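Nicotinate phosphoribosyltransferase (Porphyromonas gingivalis, PDB 2IM5) probably catalyses the ATP-dependent formation of nicotinate D-ribonucleotide from nicotinate and phosphoribosyl diphosphate, a step of NAD(+) biosynthesis. Local coordinates at residues A[50-64]-A[85-98]. Numbering follows the deposited sequence.
Sequences VRGEIRAMAALSLTR and LDGFRFDPEEVTVS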
ATOM      1  N   VAL A  50      19.627 -10.826   3.326  1.00 26.76           N
ATOM      2  CA  VAL A  50      18.483 -10.055   3.783  1.00 26.36           C
ATOM      3  C   VAL A  50      18.753  -9.500   5.172  1.00 26.82           C
ATOM      4  O   VAL A  50      18.517  -8.318   5.429  1.00 27.64           O
ATOM      5  CB  VAL A  50      17.211 -10.918   3.817  1.00 27.18           C
ATOM      6  CG1 VAL A  50      16.060 -10.132   4.433  1.00 26.62           C
ATOM      7  CG2 VAL A  50      16.856 -11.358   2.405  1.00 26.54           C
ATOM      8  N   ARG A  51      19.255 -10.346   6.065  1.00 25.66           N
ATOM      9  CA  ARG A  51      19.557  -9.909   7.422  1.00 26.73           C
ATOM     10  C   ARG A  51      20.562  -8.758   7.410  1.00 26.23           C
ATOM     11  O   ARG A  51      20.459  -7.825   8.210  1.00 25.65           O
ATOM     12  CB  ARG A  51      20.088 -11.080   8.266  1.00 26.30           C
ATOM     13  CG  ARG A  51      18.997 -12.062   8.695  1.00 29.82           C
ATOM     14  CD  ARG A  51      19.498 -13.084   9.717  1.00 30.96           C
ATOM     15  NE  ARG A  51      20.299 -14.121   9.086  1.00 34.07           N
ATOM     16  CZ  ARG A  51      19.862 -15.339   8.791  1.00 33.12           C
ATOM     17  NH1 ARG A  51      18.619 -15.698   9.077  1.00 33.09           N
ATOM     18  NH2 ARG A  51      20.671 -16.194   8.183  1.00 35.70           N
ATOM     19  N   GLY A  52      21.526  -8.822   6.497  1.00 25.46           N
ATOM     20  CA  GLY A  52      22.517  -7.767   6.402  1.00 24.68           C
ATOM     21  C   GLY A  52      21.901  -6.439   5.996  1.00 25.04           C
ATOM     22  O   GLY A  52      22.266  -5.386   6.525  1.00 25.17           O
ATOM     23  N   GLU A  53      20.969  -6.485   5.052  1.00 25.91           N
ATOM     24  CA  GLU A  53      20.293  -5.280   4.587  1.00 27.18           C
ATOM     25  C   GLU A  53      19.424  -4.715   5.703  1.00 27.91           C
ATOM     26  O   GLU A  53      19.347  -3.500   5.895  1.00 27.35           O
ATOM     27  CB  GLU A  53      19.419  -5.599   3.377  1.00 28.76           C
ATOM     28  CG  GLU A  53      20.190  -5.925   2.113  1.00 30.09           C
ATOM     29  CD  GLU A  53      21.064  -4.772   1.651  1.00 34.84           C
ATOM     30  OE1 GLU A  53      20.610  -3.603   1.699  1.00 34.51           O
ATOM     31  OE2 GLU A  53      22.211  -5.033   1.229  1.00 37.88           O
ATOM     32  N   ILE A  54      18.767  -5.602   6.443  1.00 28.20           N
ATOM     33  CA  ILE A  54      17.913  -5.167   7.536  1.00 28.76           C
ATOM     34  C   ILE A  54      18.760  -4.478   8.598  1.00 28.98           C
ATOM     35  O   ILE A  54      18.371  -3.438   9.136  1.00 29.18           O
ATOM     36  CB  ILE A  54      17.144  -6.359   8.148  1.00 28.24           C
ATOM     37  CG1 ILE A  54      16.077  -6.837   7.160  1.00 28.17           C
ATOM     38  CG2 ILE A  54      16.509  -5.954   9.467  1.00 28.52           C
ATOM     39  CD1 ILE A  54      15.362  -8.093   7.587  1.00 30.11           C
ATOM     40  N   ARG A  55      19.926  -5.046   8.890  1.00 28.20           N
ATOM     41  CA  ARG A  55      20.805  -4.439   9.885  1.00 28.68           C
ATOM     42  C   ARG A  55      21.332  -3.093   9.388  1.00 27.02           C
ATOM     43  O   ARG A  55      21.478  -2.146  10.164  1.00 26.15           O
ATOM     44  CB  ARG A  55      21.971  -5.377  10.218  1.00 30.12           C
ATOM     45  CG  ARG A  55      21.556  -6.571  11.071  1.00 33.24           C
ATOM     46  CD  ARG A  55      22.765  -7.318  11.604  1.00 36.22           C
ATOM     47  NE  ARG A  55      23.290  -8.291  10.652  1.00 40.33           N
ATOM     48  CZ  ARG A  55      22.958  -9.579  10.635  1.00 40.14           C
ATOM     49  NH1 ARG A  55      22.096 -10.061  11.523  1.00 39.87           N
ATOM     50  NH2 ARG A  55      23.491 -10.387   9.729  1.00 41.46           N
ATOM     51  N   ALA A  56      21.605  -3.005   8.090  1.00 25.55           N
ATOM     52  CA  ALA A  56      22.113  -1.763   7.511  1.00 24.76           C
ATOM     53  C   ALA A  56      21.124  -0.614   7.692  1.00 24.10           C
ATOM     54  O   ALA A  56      21.529   0.535   7.851  1.00 23.63           O
ATOM     55  CB  ALA A  56      22.411  -1.957   6.030  1.00 23.04           C
ATOM     56  N   MET A  57      19.828  -0.931   7.683  1.00 22.98           N
ATOM     57  CA  MET A  57      18.793   0.089   7.821  1.00 23.36           C
ATOM     58  C   MET A  57      18.834   0.853   9.149  1.00 23.95           C
ATOM     59  O   MET A  57      18.279   1.955   9.263  1.00 23.39           O
ATOM     60  CB  MET A  57      17.408  -0.543   7.599  1.00 23.56           C
ATOM     61  CG  MET A  57      17.149  -0.966   6.146  1.00 23.06           C
ATOM     62  SD  MET A  57      15.564  -1.812   5.864  1.00 24.08           S
ATOM     63  CE  MET A  57      14.437  -0.544   6.412  1.00 25.33           C
ATOM     64  N   ALA A  58      19.508   0.287  10.147  1.00 22.99           N
ATOM     65  CA  ALA A  58      19.606   0.937  11.452  1.00 23.54           C
ATOM     66  C   ALA A  58      20.379   2.251  11.367  1.00 24.04           C
ATOM     67  O   ALA A  58      20.302   3.080  12.270  1.00 25.54           O
ATOM     68  CB  ALA A  58      20.276   0.002  12.462  1.00 23.00           C
ATOM     69  N   ALA A  59      21.114   2.442  10.279  1.00 23.06           N
ATOM     70  CA  ALA A  59      21.898   3.657  10.098  1.00 25.24           C
ATOM     71  C   ALA A  59      21.106   4.803   9.452  1.00 25.74           C
ATOM     72  O   ALA A  59      21.563   5.941   9.427  1.00 25.61           O
ATOM     73  CB  ALA A  59      23.145   3.351   9.266  1.00 24.78           C
ATOM     74  N   LEU A  60      19.921   4.506   8.935  1.00 27.10           N
ATOM     75  CA  LEU A  60      19.099   5.529   8.300  1.00 27.53           C
ATOM     76  C   LEU A  60      18.609   6.590   9.282  1.00 27.91           C
ATOM     77  O   LEU A  60      18.278   6.294  10.433  1.00 27.04           O
ATOM     78  CB  LEU A  60      17.888   4.888   7.620  1.00 27.78           C
ATOM     79  CG  LEU A  60      18.152   3.883   6.494  1.00 29.70           C
ATOM     80  CD1 LEU A  60      16.863   3.186   6.124  1.00 28.00           C
ATOM     81  CD2 LEU A  60      18.749   4.598   5.292  1.00 30.04           C
ATOM     82  N   SER A  61      18.576   7.836   8.827  1.00 27.46           N
ATOM     83  CA  SER A  61      18.083   8.928   9.652  1.00 29.23           C
ATOM     84  C   SER A  61      17.610  10.051   8.742  1.00 28.32           C
ATOM     85  O   SER A  61      18.180  10.293   7.679  1.00 28.59           O
ATOM     86  CB  SER A  61      19.160   9.438  10.617  1.00 30.35           C
ATOM     87  OG  SER A  61      20.211  10.070   9.927  1.00 36.24           O
ATOM     88  N   LEU A  62      16.549  10.718   9.168  1.00 26.10           N
ATOM     89  CA  LEU A  62      15.954  11.808   8.411  1.00 24.74           C
ATOM     90  C   LEU A  62      16.958  12.943   8.230  1.00 23.15           C
ATOM     91  O   LEU A  62      17.567  13.395   9.202  1.00 22.52           O
ATOM     92  CB  LEU A  62      14.718  12.318   9.161  1.00 22.82           C
ATOM     93  CG  LEU A  62      13.783  13.284   8.438  1.00 23.40           C
ATOM     94  CD1 LEU A  62      13.066  12.551   7.299  1.00 19.99           C
ATOM     95  CD2 LEU A  62      12.782  13.849   9.445  1.00 21.05           C
ATOM     96  N   THR A  63      17.145  13.397   6.996  1.00 22.90           N
ATOM     97  CA  THR A  63      18.071  14.499   6.759  1.00 24.23           C
ATOM     98  C   THR A  63      17.319  15.804   6.992  1.00 24.72           C
ATOM     99  O   THR A  63      16.094  15.810   7.143  1.00 23.57           O
ATOM    100  CB  THR A  63      18.616  14.511   5.311  1.00 23.91           C
ATOM    101  OG1 THR A  63      17.563  14.854   4.408  1.00 24.88           O
ATOM    102  CG2 THR A  63      19.177  13.150   4.932  1.00 23.10           C
ATOM    103  N   ARG A  64      18.052  16.910   7.020  1.00 26.54           N
ATOM    104  CA  ARG A  64      17.438  18.215   7.221  1.00 29.48           C
ATOM    105  C   ARG A  64      16.521  18.572   6.045  1.00 28.26           C
ATOM    106  O   ARG A  64      15.424  19.090   6.242  1.00 28.28           O
ATOM    107  CB  ARG A  64      18.524  19.280   7.393  1.00 33.99           C
ATOM    108  CG  ARG A  64      18.019  20.606   7.952  1.00 42.86           C
ATOM    109  CD  ARG A  64      17.116  20.393   9.175  1.00 49.24           C
ATOM    110  NE  ARG A  64      17.608  19.324  10.047  1.00 53.28           N
ATOM    111  CZ  ARG A  64      17.018  18.940  11.179  1.00 55.67           C
ATOM    112  NH1 ARG A  64      15.903  19.538  11.593  1.00 56.13           N
ATOM    113  NH2 ARG A  64      17.537  17.948  11.894  1.00 56.26           N
ATOM    114  N   LEU A  85       9.830  10.996  13.634  1.00 17.87           N
ATOM    115  CA  LEU A  85      10.588  10.499  12.495  1.00 18.10           C
ATOM    116  C   LEU A  85      12.022  11.025  12.513  1.00 19.69           C
ATOM    117  O   LEU A  85      12.961  10.312  12.157  1.00 21.27           O
ATOM    118  CB  LEU A  85       9.908  10.902  11.185  1.00 17.13           C
ATOM    119  CG  LEU A  85       8.552  10.256  10.867  1.00 16.98           C
ATOM    120  CD1 LEU A  85       8.050  10.777   9.524  1.00 17.07           C
ATOM    121  CD2 LEU A  85       8.683   8.725  10.829  1.00 14.95           C
ATOM    122  N   ASP A  86      12.189  12.272  12.941  1.00 20.00           N
ATOM    123  CA  ASP A  86      13.508  12.884  12.989  1.00 22.53           C
ATOM    124  C   ASP A  86      14.444  12.141  13.941  1.00 23.47           C
ATOM    125  O   ASP A  86      15.642  12.040  13.689  1.00 24.37           O
ATOM    126  CB  ASP A  86      13.385  14.357  13.397  1.00 24.00           C
ATOM    127  CG  ASP A  86      14.659  15.152  13.121  1.00 25.83           C
ATOM    128  OD1 ASP A  86      15.354  14.846  12.129  1.00 27.49           O
ATOM    129  OD2 ASP A  86      14.959  16.097  13.887  1.00 26.37           O
ATOM    130  N   GLY A  87      13.896  11.607  15.026  1.00 25.07           N
ATOM    131  CA  GLY A  87      14.726  10.875  15.971  1.00 25.82           C
ATOM    132  C   GLY A  87      14.593   9.367  15.850  1.00 26.50           C
ATOM    133  O   GLY A  87      15.221   8.621  16.604  1.00 26.62           O
ATOM    134  N   PHE A  88      13.790   8.916  14.892  1.00 26.43           N
ATOM    135  CA  PHE A  88      13.549   7.492  14.688  1.00 25.67           C
ATOM    136  C   PHE A  88      14.720   6.708  14.124  1.00 27.22           C
ATOM    137  O   PHE A  88      15.442   7.187  13.246  1.00 28.33           O
ATOM    138  CB  PHE A  88      12.348   7.301  13.752  1.00 25.65           C
ATOM    139  CG  PHE A  88      12.014   5.856  13.469  1.00 23.26           C
ATOM    140  CD1 PHE A  88      11.258   5.113  14.370  1.00 21.52           C
ATOM    141  CD2 PHE A  88      12.453   5.244  12.297  1.00 23.33           C
ATOM    142  CE1 PHE A  88      10.936   3.776  14.110  1.00 22.23           C
ATOM    143  CE2 PHE A  88      12.139   3.907  12.023  1.00 23.27           C
ATOM    144  CZ  PHE A  88      11.375   3.173  12.934  1.00 22.07           C
ATOM    145  N   ARG A  89      14.887   5.489  14.627  1.00 26.16           N
ATOM    146  CA  ARG A  89      15.926   4.586  14.152  1.00 26.38           C
ATOM    147  C   ARG A  89      15.334   3.194  14.077  1.00 24.68           C
ATOM    148  O   ARG A  89      14.723   2.730  15.039  1.00 23.50           O
ATOM    149  CB  ARG A  89      17.126   4.569  15.100  1.00 29.81           C
ATOM    150  CG  ARG A  89      17.964   5.827  15.059  1.00 34.36           C
ATOM    151  CD  ARG A  89      18.617   6.033  13.693  1.00 38.60           C
ATOM    152  NE  ARG A  89      19.404   7.264  13.668  1.00 43.91           N
ATOM    153  CZ  ARG A  89      18.884   8.487  13.731  1.00 45.24           C
ATOM    154  NH1 ARG A  89      17.571   8.652  13.814  1.00 46.41           N
ATOM    155  NH2 ARG A  89      19.679   9.549  13.730  1.00 48.26           N
ATOM    156  N   PHE A  90      15.487   2.540  12.927  1.00 23.21           N
ATOM    157  CA  PHE A  90      14.987   1.181  12.759  1.00 23.80           C
ATOM    158  C   PHE A  90      15.709   0.268  13.764  1.00 24.02           C
ATOM    159  O   PHE A  90      16.913   0.420  14.002  1.00 24.10           O
ATOM    160  CB  PHE A  90      15.253   0.692  11.334  1.00 22.03           C
ATOM    161  CG  PHE A  90      14.268   1.208  10.320  1.00 23.75           C
ATOM    162  CD1 PHE A  90      13.016   0.608  10.178  1.00 23.05           C
ATOM    163  CD2 PHE A  90      14.585   2.298   9.510  1.00 20.45           C
ATOM    164  CE1 PHE A  90      12.094   1.087   9.244  1.00 22.63           C
ATOM    165  CE2 PHE A  90      13.669   2.781   8.575  1.00 21.65           C
ATOM    166  CZ  PHE A  90      12.424   2.176   8.440  1.00 20.12           C
ATOM    167  N   ASP A  91      14.968  -0.651  14.372  1.00 22.90           N
ATOM    168  CA  ASP A  91      15.554  -1.589  15.328  1.00 21.84           C
ATOM    169  C   ASP A  91      15.487  -2.988  14.737  1.00 20.43           C
ATOM    170  O   ASP A  91      14.445  -3.646  14.781  1.00 19.91           O
ATOM    171  CB  ASP A  91      14.806  -1.558  16.656  1.00 23.91           C
ATOM    172  CG  ASP A  91      15.322  -2.602  17.638  1.00 27.34           C
ATOM    173  OD1 ASP A  91      16.374  -3.215  17.363  1.00 27.02           O
ATOM    174  OD2 ASP A  91      14.678  -2.810  18.686  1.00 28.81           O
ATOM    175  N   PRO A  92      16.613  -3.463  14.182  1.00 20.02           N
ATOM    176  CA  PRO A  92      16.743  -4.780  13.553  1.00 20.27           C
ATOM    177  C   PRO A  92      16.270  -5.968  14.376  1.00 21.45           C
ATOM    178  O   PRO A  92      15.845  -6.965  13.812  1.00 22.14           O
ATOM    179  CB  PRO A  92      18.234  -4.870  13.237  1.00 19.17           C
ATOM    180  CG  PRO A  92      18.630  -3.455  13.051  1.00 20.16           C
ATOM    181  CD  PRO A  92      17.910  -2.766  14.184  1.00 20.02           C
ATOM    182  N   GLU A  93      16.340  -5.881  15.701  1.00 23.90           N
ATOM    183  CA  GLU A  93      15.915  -7.022  16.497  1.00 27.12           C
ATOM    184  C   GLU A  93      14.409  -7.262  16.522  1.00 26.34           C
ATOM    185  O   GLU A  93      13.961  -8.267  17.058  1.00 26.29           O
ATOM    186  CB  GLU A  93      16.474  -6.941  17.917  1.00 31.51           C
ATOM    187  CG  GLU A  93      16.139  -5.698  18.672  1.00 41.36           C
ATOM    188  CD  GLU A  93      16.922  -5.607  19.969  1.00 46.37           C
ATOM    189  OE1 GLU A  93      18.151  -5.839  19.921  1.00 49.55           O
ATOM    190  OE2 GLU A  93      16.319  -5.299  21.028  1.00 49.56           O
ATOM    191  N   GLU A  94      13.629  -6.359  15.929  1.00 25.25           N
ATOM    192  CA  GLU A  94      12.176  -6.551  15.863  1.00 23.58           C
ATOM    193  C   GLU A  94      11.894  -7.513  14.704  1.00 22.31           C
ATOM    194  O   GLU A  94      10.789  -8.043  14.569  1.00 22.43           O
ATOM    195  CB  GLU A  94      11.448  -5.227  15.575  1.00 22.98           C
ATOM    196  CG  GLU A  94      11.650  -4.119  16.591  1.00 22.51           C
ATOM    197  CD  GLU A  94      11.063  -2.794  16.114  1.00 22.64           C
ATOM    198  OE1 GLU A  94      10.987  -2.603  14.881  1.00 20.35           O
ATOM    199  OE2 GLU A  94      10.699  -1.941  16.962  1.00 21.16           O
ATOM    200  N   VAL A  95      12.910  -7.738  13.879  1.00 21.46           N
ATOM    201  CA  VAL A  95      12.783  -8.579  12.691  1.00 22.07           C
ATOM    202  C   VAL A  95      13.538  -9.903  12.761  1.00 22.68           C
ATOM    203  O   VAL A  95      14.717  -9.924  13.111  1.00 23.82           O
ATOM    204  CB  VAL A  95      13.294  -7.812  11.450  1.00 21.48           C
ATOM    205  CG1 VAL A  95      13.063  -8.627  10.193  1.00 23.18           C
ATOM    206  CG2 VAL A  95      12.607  -6.461  11.356  1.00 20.95           C
ATOM    207  N   THR A  96      12.866 -10.996  12.402  1.00 22.59           N
ATOM    208  CA  THR A  96      13.486 -12.318  12.405  1.00 23.75           C
ATOM    209  C   THR A  96      13.386 -12.938  11.018  1.00 24.47           C
ATOM    210  O   THR A  96      12.293 -13.112  10.485  1.00 24.36           O
ATOM    211  CB  THR A  96      12.807 -13.278  13.414  1.00 24.73           C
ATOM    212  OG1 THR A  96      12.914 -12.737  14.736  1.00 26.32           O
ATOM    213  CG2 THR A  96      13.480 -14.654  13.382  1.00 23.92           C
ATOM    214  N   VAL A  97      14.538 -13.268  10.441  1.00 25.55           N
ATOM    215  CA  VAL A  97      14.590 -13.864   9.111  1.00 25.25           C
ATOM    216  C   VAL A  97      15.064 -15.307   9.205  1.00 26.23           C
ATOM    217  O   VAL A  97      15.976 -15.625   9.968  1.00 25.00           O
ATOM    218  CB  VAL A  97      15.568 -13.103   8.199  1.00 25.39           C
ATOM    219  CG1 VAL A  97      15.583 -13.733   6.808  1.00 25.36           C
ATOM    220  CG2 VAL A  97      15.177 -11.638   8.129  1.00 24.98           C
ATOM    221  N   SER A  98      14.438 -16.183   8.433  1.00 27.16           N
ATOM    222  CA  SER A  98      14.830 -17.581   8.429  1.00 29.54           C
ATOM    223  C   SER A  98      14.229 -18.334   7.253  1.00 30.29           C
ATOM    224  O   SER A  98      13.344 -17.832   6.556  1.00 29.50           O
ATOM    225  CB  SER A  98      14.391 -18.258   9.722  1.00 29.00           C
ATOM    226  OG  SER A  98      12.980 -18.271   9.817  1.00 32.40           O
TER
HETATM  227  O   HOH W   1      17.452   4.065  11.349  1.00 31.29           O
HETATM  228  O   HOH W   2      15.495   9.534  11.431  1.00 20.59           O
HETATM  229  O   HOH W   3      17.657  12.604  11.862  1.00 31.90           O
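Arg51 offers NH1 to the carbonyl oxygen of Val97 at 2.8 Å; the oxygen lies at the guanidinium edge, but an N-H...O angle of 120° makes the bond weak. The stronger partners of this guanidinium are Glu44 and Glu48, in salt bridges to NH2 and NE. Farther along, water mediates between the backbones. One molecule accepts from Phe90 N (2.9 Å) and lies within donating distance of Met57 O and Leu60 O; a second accepts from Leu62 N (2.8 Å) and lies within donating distance of Leu85 O and Phe88 O; a third lies between Leu62 O and Asp86 O, within donating distance of both. The axes of helix 50-56 and strand 95-98, at 164°, run nearly antiparallel 9.3 Å apart: within the NAPRTase N-terminal domain, this helix packs on strand 95-99, an edge strand of the five-stranded antiparallel sheet. Ile54 CD1 points into that interface, meeting Val95 CG1 tip to tip at 3.5 Å and also touching Val97 CG2. Met57 bends at chi3 (60°), which lays CE over the centre of the Phe90 ring, 3.9 Å from the centroid, while Phe88 CE2 occupies the opposite face. Arg89 NH1 donates to Phe88 O at 2.6 Å from above the carbonyl plane, and Ser61 CB rests on one guanidinium face. At the far end, Arg64 NH2 and Asp86 OD2 form a long salt bridge of 3.7 Å.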